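Local coordinates for SCARECROW-LIKE protein 7 (Oryza sativa Japonica Group, PDB 5HYZ) that is probably a transcription factor in plant development and abiotic stress resistance, binding DNA in vitro through its GRAS domain, at residues S73-D85 against P278-E290. Sequence-based numbering, arbitrary orientation.
Sequences SDELTLCYKTLND and PERVRVERWMFGE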
# COMPACT_ATOMS: atom_id res chain seq x y z
N SER A 73 24.58 -2.03 -8.56
CA SER A 73 23.94 -1.47 -7.38
C SER A 73 22.71 -0.71 -7.84
O SER A 73 21.73 -0.52 -7.10
CB SER A 73 24.88 -0.53 -6.62
OG SER A 73 24.17 0.24 -5.66
N ASP A 74 22.78 -0.27 -9.09
CA ASP A 74 21.69 0.47 -9.69
C ASP A 74 20.56 -0.49 -10.07
O ASP A 74 19.37 -0.25 -9.75
CB ASP A 74 22.18 1.23 -10.91
CG ASP A 74 21.07 1.97 -11.62
OD1 ASP A 74 20.61 3.01 -11.10
OD2 ASP A 74 20.66 1.51 -12.71
N GLU A 75 20.95 -1.58 -10.73
CA GLU A 75 20.00 -2.61 -11.10
C GLU A 75 19.23 -3.02 -9.87
O GLU A 75 18.04 -2.82 -9.82
CB GLU A 75 20.70 -3.80 -11.75
CG GLU A 75 21.34 -3.47 -13.11
CD GLU A 75 20.35 -2.85 -14.11
OE1 GLU A 75 20.01 -3.51 -15.10
OE2 GLU A 75 19.93 -1.68 -13.92
N LEU A 76 19.94 -3.52 -8.87
CA LEU A 76 19.31 -3.99 -7.64
C LEU A 76 18.39 -2.97 -6.96
O LEU A 76 17.34 -3.34 -6.47
CB LEU A 76 20.37 -4.42 -6.63
CG LEU A 76 21.02 -5.75 -6.95
CD1 LEU A 76 21.83 -6.16 -5.74
CD2 LEU A 76 19.94 -6.78 -7.30
N THR A 77 18.78 -1.71 -6.92
CA THR A 77 17.99 -0.76 -6.16
C THR A 77 16.66 -0.53 -6.93
O THR A 77 15.56 -0.50 -6.32
CB THR A 77 18.79 0.54 -5.89
OG1 THR A 77 18.14 1.30 -4.86
CG2 THR A 77 18.97 1.38 -7.15
N LEU A 78 16.75 -0.46 -8.26
CA LEU A 78 15.55 -0.34 -9.08
C LEU A 78 14.67 -1.57 -8.96
O LEU A 78 13.43 -1.47 -8.95
CB LEU A 78 15.92 -0.13 -10.54
CG LEU A 78 15.96 1.31 -11.05
CD1 LEU A 78 16.61 2.25 -10.03
CD2 LEU A 78 16.73 1.30 -12.36
N CYS A 79 15.33 -2.73 -8.91
CA CYS A 79 14.65 -4.03 -8.81
C CYS A 79 13.87 -4.12 -7.53
O CYS A 79 12.74 -4.52 -7.54
CB CYS A 79 15.66 -5.18 -8.85
SG CYS A 79 16.36 -5.47 -10.48
N TYR A 80 14.54 -3.78 -6.43
CA TYR A 80 13.94 -3.76 -5.11
C TYR A 80 12.69 -2.90 -5.12
O TYR A 80 11.63 -3.32 -4.61
CB TYR A 80 14.94 -3.25 -4.07
CG TYR A 80 14.43 -3.23 -2.65
CD1 TYR A 80 14.35 -4.41 -1.91
CD2 TYR A 80 14.04 -2.03 -2.04
CE1 TYR A 80 13.89 -4.41 -0.59
CE2 TYR A 80 13.57 -2.02 -0.71
CZ TYR A 80 13.51 -3.22 0.00
OH TYR A 80 13.02 -3.20 1.32
N LYS A 81 12.79 -1.71 -5.71
CA LYS A 81 11.62 -0.82 -5.77
C LYS A 81 10.45 -1.40 -6.61
O LYS A 81 9.28 -1.38 -6.21
CB LYS A 81 12.08 0.56 -6.30
CG LYS A 81 10.96 1.58 -6.49
CD LYS A 81 10.61 2.26 -5.17
CE LYS A 81 9.50 3.33 -5.30
NZ LYS A 81 9.40 4.16 -4.04
N THR A 82 10.78 -1.91 -7.80
CA THR A 82 9.81 -2.58 -8.63
C THR A 82 9.10 -3.75 -7.88
O THR A 82 7.86 -3.85 -7.89
CB THR A 82 10.49 -3.14 -9.89
OG1 THR A 82 10.86 -2.03 -10.71
CG2 THR A 82 9.56 -3.98 -10.67
N LEU A 83 9.92 -4.62 -7.27
CA LEU A 83 9.40 -5.82 -6.61
C LEU A 83 8.45 -5.38 -5.54
O LEU A 83 7.37 -5.94 -5.42
CB LEU A 83 10.54 -6.68 -6.04
CG LEU A 83 10.22 -8.03 -5.40
CD1 LEU A 83 9.44 -8.95 -6.36
CD2 LEU A 83 11.49 -8.71 -4.93
N ASN A 84 8.82 -4.36 -4.77
CA ASN A 84 7.98 -3.96 -3.65
C ASN A 84 6.76 -3.13 -4.02
O ASN A 84 5.79 -3.07 -3.26
CB ASN A 84 8.82 -3.24 -2.62
CG ASN A 84 9.99 -4.11 -2.10
OD1 ASN A 84 9.91 -5.35 -2.05
ND2 ASN A 84 11.09 -3.45 -1.75
N ASP A 85 6.78 -2.52 -5.20
CA ASP A 85 5.55 -1.98 -5.73
C ASP A 85 4.60 -3.09 -6.28
O ASP A 85 3.39 -2.98 -6.23
CB ASP A 85 5.85 -0.94 -6.81
CG ASP A 85 4.60 -0.26 -7.32
OD1 ASP A 85 4.10 0.66 -6.64
OD2 ASP A 85 4.09 -0.68 -8.38
N PRO A 278 9.40 -3.85 -19.11
CA PRO A 278 10.85 -3.86 -18.97
C PRO A 278 11.32 -3.97 -17.51
O PRO A 278 12.37 -4.59 -17.23
CB PRO A 278 11.27 -2.50 -19.57
CG PRO A 278 10.05 -1.67 -19.54
CD PRO A 278 8.90 -2.61 -19.72
N GLU A 279 10.55 -3.35 -16.60
CA GLU A 279 10.85 -3.36 -15.17
C GLU A 279 10.83 -4.81 -14.65
O GLU A 279 11.69 -5.24 -13.85
CB GLU A 279 9.84 -2.50 -14.40
CG GLU A 279 10.01 -0.99 -14.60
CD GLU A 279 9.56 -0.46 -15.97
OE1 GLU A 279 8.60 -1.02 -16.59
OE2 GLU A 279 10.17 0.54 -16.44
N ARG A 280 9.81 -5.52 -15.11
CA ARG A 280 9.66 -6.93 -14.77
C ARG A 280 10.88 -7.76 -15.20
O ARG A 280 11.41 -8.55 -14.41
CB ARG A 280 8.42 -7.47 -15.40
CG ARG A 280 8.29 -8.94 -15.25
CD ARG A 280 7.00 -9.40 -15.79
NE ARG A 280 6.92 -10.84 -15.78
CZ ARG A 280 5.85 -11.51 -16.19
NH1 ARG A 280 4.78 -10.86 -16.63
NH2 ARG A 280 5.85 -12.84 -16.15
N VAL A 281 11.36 -7.54 -16.42
CA VAL A 281 12.54 -8.26 -16.91
C VAL A 281 13.77 -7.90 -16.12
O VAL A 281 14.61 -8.75 -15.85
CB VAL A 281 12.81 -7.98 -18.41
CG1 VAL A 281 13.94 -8.85 -18.90
CG2 VAL A 281 11.62 -8.29 -19.18
N ARG A 282 13.89 -6.64 -15.73
CA ARG A 282 15.02 -6.24 -14.93
C ARG A 282 15.03 -7.08 -13.64
O ARG A 282 16.06 -7.58 -13.23
CB ARG A 282 14.99 -4.74 -14.58
CG ARG A 282 16.26 -4.27 -13.87
CD ARG A 282 16.26 -2.76 -13.57
NE ARG A 282 16.02 -2.01 -14.80
CZ ARG A 282 14.86 -1.45 -15.14
NH1 ARG A 282 13.82 -1.55 -14.32
NH2 ARG A 282 14.74 -0.79 -16.29
N VAL A 283 13.87 -7.21 -13.00
CA VAL A 283 13.84 -7.99 -11.77
C VAL A 283 14.22 -9.46 -12.03
O VAL A 283 15.08 -10.03 -11.34
CB VAL A 283 12.43 -7.94 -11.13
CG1 VAL A 283 12.34 -8.95 -9.94
CG2 VAL A 283 12.16 -6.51 -10.66
N GLU A 284 13.58 -10.04 -13.02
CA GLU A 284 13.80 -11.44 -13.38
C GLU A 284 15.27 -11.73 -13.74
O GLU A 284 15.82 -12.76 -13.35
CB GLU A 284 12.84 -11.83 -14.49
CG GLU A 284 11.37 -11.94 -13.99
CD GLU A 284 10.36 -11.98 -15.10
OE1 GLU A 284 10.75 -11.64 -16.24
OE2 GLU A 284 9.19 -12.35 -14.86
N ARG A 285 15.93 -10.81 -14.43
CA ARG A 285 17.31 -11.05 -14.86
C ARG A 285 18.37 -10.64 -13.85
O ARG A 285 19.26 -11.43 -13.52
CB ARG A 285 17.54 -10.31 -16.18
CG ARG A 285 18.96 -10.34 -16.63
CD ARG A 285 19.13 -9.61 -17.93
NE ARG A 285 20.52 -9.76 -18.40
CZ ARG A 285 21.01 -9.19 -19.50
NH1 ARG A 285 20.23 -8.44 -20.27
NH2 ARG A 285 22.28 -9.39 -19.84
N TRP A 286 18.29 -9.41 -13.33
CA TRP A 286 19.34 -8.84 -12.51
C TRP A 286 19.19 -9.15 -11.05
O TRP A 286 20.16 -9.08 -10.31
CB TRP A 286 19.38 -7.31 -12.72
CG TRP A 286 19.85 -7.04 -14.09
CD1 TRP A 286 19.13 -6.49 -15.14
CD2 TRP A 286 21.13 -7.39 -14.62
NE1 TRP A 286 19.92 -6.45 -16.27
CE2 TRP A 286 21.15 -7.00 -15.97
CE3 TRP A 286 22.28 -7.99 -14.07
CZ2 TRP A 286 22.28 -7.19 -16.79
CZ3 TRP A 286 23.40 -8.18 -14.88
CH2 TRP A 286 23.39 -7.78 -16.23
N MSE A 287 17.99 -9.50 -10.62
CA MSE A 287 17.87 -9.88 -9.22
C MSE A 287 17.72 -11.40 -9.15
O MSE A 287 18.64 -12.07 -8.68
CB MSE A 287 16.70 -9.17 -8.54
CG MSE A 287 16.63 -9.51 -7.06
SE MSE A 287 15.16 -8.46 -6.22
CE MSE A 287 16.27 -6.97 -5.46
N PHE A 288 16.63 -11.95 -9.68
CA PHE A 288 16.40 -13.38 -9.57
C PHE A 288 17.42 -14.19 -10.39
O PHE A 288 18.00 -15.17 -9.89
CB PHE A 288 14.99 -13.75 -10.00
CG PHE A 288 13.89 -13.12 -9.15
CD1 PHE A 288 14.14 -12.65 -7.88
CD2 PHE A 288 12.61 -13.06 -9.64
CE1 PHE A 288 13.12 -12.09 -7.13
CE2 PHE A 288 11.58 -12.52 -8.88
CZ PHE A 288 11.84 -12.05 -7.64
N GLY A 289 17.66 -13.79 -11.63
CA GLY A 289 18.59 -14.53 -12.49
C GLY A 289 19.99 -14.63 -11.94
O GLY A 289 20.64 -15.70 -11.99
N GLU A 290 20.49 -13.53 -11.38
CA GLU A 290 21.79 -13.57 -10.73
C GLU A 290 21.81 -14.51 -9.51
O GLU A 290 22.78 -15.23 -9.28
CB GLU A 290 22.22 -12.17 -10.29
CG GLU A 290 22.52 -11.28 -11.50
CD GLU A 290 23.76 -11.78 -12.22
OE1 GLU A 290 24.86 -11.60 -11.65
OE2 GLU A 290 23.62 -12.43 -13.28
O HOH W 1 13.01 -3.15 -12.15
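Helices 74-85 and 278-290 cross obliquely, their N-to-C directions 121° apart and their axes 9.0 Å apart at closest approach, and the backbones come nearest at Cys79 and Val283. Cysteine, being small, suits that point: its SG, set beside its own backbone N (chi1 -73°), packs 3.6 Å from CG of Arg282, while its CB meets the methyl CE of Met287, a selenomethionine here. The unbranched Met287 chain, extended until it bends at chi3, brings CE to within 3.8 Å of the backbone N of Tyr80 and lays SE 3.9 Å from CD2 of Leu83. CD1, the other branch of Leu83, reaches CZ of Phe288. One turn from Cys79, the methyls Thr82 CG2 and Val283 CG2 touch at 3.6 Å. A water 2.8 Å from Thr82 OG1 accepts from Arg282 NH1 in the guanidinium plane and donates to Glu279 O, bridging helices that share no direct hydrogen bond. At the other end, the aliphatic stem of the weakly ordered Glu75 covers the flat indole of Trp286, a CH-pi contact with CG 4.2 Å from the five-membered ring's centroid; its OE2 stays 4.0 Å from Arg282 NE, beyond a salt bridge. Phe288 and Val283 also lean on Leu269 of helix 251-272. This helix-helix packing, apolar at its centre and water-bridged at its margin, joins a helix running into the predicted VHIID region to one in the predicted PFYRE region, within a GRAS domain combining Rossmann fold and helix bundle.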